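Local coordinates for hemolysin-related protein (Vibrio cholerae serotype O1, PDB 6MLT), which serves as a secreted, metal-binding adhesin of the biofilm matrix and probably helps anchor the biofilm by binding carbohydrate, at the sodium ion site. Sequence-based numbering; all coordinates share one arbitrary frame.

The sodium ion site. Residues 228-230, 232-236. With NA (sodium ion), chain B.
Three carboxylates and one carboxamide point oxygens at the sodium ion, Glu236 presenting both of its own, while the faces of two of the carboxylates take backbone N-H groups. The amide of Asp232 comes down on OD1 of Asp230 from above the carboxylate plane, 54° out of it, in a nearly straight but long hydrogen bond. The N-H of Lys234 also comes from above the plane of Asp232, though less steeply and in a more bent bond, at 2.7 Å from N to OD1; Asp232 is poorly ordered. Glu236 differs: its OE1 is met nearly along the C-O axis by the N-H of Leu229, with N and OE1 2.8 Å apart. Each of these acceptor oxygens also binds the metal, so the loop backbone holds the carboxylates in position.

Asp230 OD1 and Asp232 OD1 each lie 2.3 Å from NA. Both side chains place CG in the crowded position between backbone N and carbonyl carbon, and aspartate is short enough to turn back over its own loop. Asn228 puts CG anti to its N (chi1 -167°) and offers the carbonyl oxygen OD1 at 2.4 Å from NA, a neutral ligand that adds no further charge. Lys234 binds NA at 2.3 Å through its main-chain O, a contact that does not draw on the side chain. Glu236 has the longer chain, bent at chi2 (82°): OE2 is 2.6 Å and OE1 2.7 Å from NA. The six modelled ligands form a distorted shell, with the main-chain O of Asp232 a looser neighbour; unseen waters may add to it. The acidic cluster is probably balanced in part by the cation.

The sequence is an Asn-started variant of the DxDxD loop, a type that commonly binds calcium; here sodium is modelled. The loop resembles those of FG-GAP-like repeats, probably in the beta-propeller part of the protein. It joins strand 224-227 to strand 236-241, whose first residue is Glu236, and the ion presumably stiffens this turn.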
ATOM      1  N   ASN A 228      -6.160  -3.863  -0.517  1.00 21.68           N
ATOM      2  CA  ASN A 228      -7.596  -4.087  -0.493  1.00 22.76           C
ATOM      3  C   ASN A 228      -8.078  -4.239  -1.929  1.00 23.87           C
ATOM      4  O   ASN A 228      -7.989  -3.294  -2.725  1.00 23.84           O
ATOM      5  CB  ASN A 228      -8.325  -2.945   0.206  1.00 28.85           C
ATOM      6  CG  ASN A 228      -9.772  -3.291   0.516  1.00 38.12           C
ATOM      7  OD1 ASN A 228     -10.189  -4.443   0.375  1.00 37.66           O
ATOM      8  ND2 ASN A 228     -10.541  -2.299   0.948  1.00 39.91           N
ATOM      9  N   LEU A 229      -8.574  -5.429  -2.260  1.00 22.34           N
ATOM     10  CA  LEU A 229      -8.967  -5.756  -3.623  1.00 27.49           C
ATOM     11  C   LEU A 229     -10.429  -6.177  -3.724  1.00 29.63           C
ATOM     12  O   LEU A 229     -10.819  -6.792  -4.718  1.00 27.53           O
ATOM     13  CB  LEU A 229      -8.060  -6.855  -4.179  1.00 26.01           C
ATOM     14  CG  LEU A 229      -6.580  -6.484  -4.261  1.00 27.08           C
ATOM     15  CD1 LEU A 229      -5.743  -7.720  -4.538  1.00 29.50           C
ATOM     16  CD2 LEU A 229      -6.344  -5.433  -5.335  1.00 29.26           C
ATOM     17  N   ASP A 230     -11.247  -5.857  -2.727  1.00 34.18           N
ATOM     18  CA  ASP A 230     -12.671  -6.184  -2.773  1.00 42.12           C
ATOM     19  C   ASP A 230     -13.428  -5.122  -1.978  1.00 43.76           C
ATOM     20  O   ASP A 230     -12.937  -4.004  -1.794  1.00 38.21           O
ATOM     21  CB  ASP A 230     -12.913  -7.618  -2.269  1.00 51.94           C
ATOM     22  CG  ASP A 230     -12.478  -7.817  -0.833  1.00 62.13           C
ATOM     23  OD1 ASP A 230     -12.292  -6.813  -0.115  1.00 64.01           O
ATOM     24  OD2 ASP A 230     -12.316  -8.987  -0.425  1.00 67.17           O
ATOM     25  N   ASP A 232     -14.649  -5.145   1.310  1.00 53.66           N
ATOM     26  CA  ASP A 232     -14.587  -5.099   2.764  1.00 49.46           C
ATOM     27  C   ASP A 232     -13.301  -4.416   3.212  1.00 41.53           C
ATOM     28  O   ASP A 232     -12.395  -4.149   2.417  1.00 42.95           O
ATOM     29  CB  ASP A 232     -14.683  -6.507   3.367  1.00 58.56           C
ATOM     30  CG  ASP A 232     -13.554  -7.424   2.916  1.00 68.73           C
ATOM     31  OD1 ASP A 232     -12.374  -7.023   3.014  1.00 71.95           O
ATOM     32  OD2 ASP A 232     -13.846  -8.556   2.477  1.00 72.56           O
ATOM     33  N   ASP A 233     -13.226  -4.147   4.511  1.00 33.09           N
ATOM     34  CA  ASP A 233     -12.073  -3.478   5.098  1.00 31.39           C
ATOM     35  C   ASP A 233     -10.925  -4.433   5.407  1.00 33.15           C
ATOM     36  O   ASP A 233      -9.939  -4.010   6.018  1.00 36.71           O
ATOM     37  CB  ASP A 233     -12.494  -2.752   6.378  1.00 31.40           C
ATOM     38  N   LYS A 234     -11.029  -5.725   5.011  1.00 33.65           N
ATOM     39  CA  LYS A 234     -10.007  -6.697   5.370  1.00 31.92           C
ATOM     40  C   LYS A 234      -8.885  -6.716   4.337  1.00 32.74           C
ATOM     41  O   LYS A 234      -9.110  -6.416   3.160  1.00 32.55           O
ATOM     42  CB  LYS A 234     -10.616  -8.091   5.480  1.00 30.47           C
ATOM     43  N   PRO A 235      -7.666  -7.069   4.742  1.00 30.38           N
ATOM     44  CA  PRO A 235      -6.559  -7.124   3.784  1.00 28.11           C
ATOM     45  C   PRO A 235      -6.625  -8.368   2.917  1.00 26.50           C
ATOM     46  O   PRO A 235      -7.071  -9.436   3.342  1.00 26.67           O
ATOM     47  CB  PRO A 235      -5.316  -7.153   4.681  1.00 24.46           C
ATOM     48  CG  PRO A 235      -5.782  -7.841   5.923  1.00 26.43           C
ATOM     49  CD  PRO A 235      -7.231  -7.421   6.105  1.00 31.69           C
ATOM     50  N   GLU A 236      -6.184  -8.203   1.676  1.00 23.57           N
ATOM     51  CA  GLU A 236      -5.911  -9.307   0.775  1.00 22.57           C
ATOM     52  C   GLU A 236      -4.412  -9.365   0.517  1.00 21.88           C
ATOM     53  O   GLU A 236      -3.696  -8.375   0.663  1.00 23.27           O
ATOM     54  CB  GLU A 236      -6.677  -9.155  -0.544  1.00 25.69           C
ATOM     55  CG  GLU A 236      -8.142  -9.598  -0.479  1.00 37.51           C
ATOM     56  CD  GLU A 236      -9.069  -8.540   0.105  1.00 44.84           C
ATOM     57  OE1 GLU A 236      -9.006  -7.371  -0.339  1.00 44.17           O
ATOM     58  OE2 GLU A 236      -9.868  -8.879   1.006  1.00 47.65           O
TER
HETATM   59 NA    NA B1006     -10.725  -6.493   1.482  1.00 31.34          NA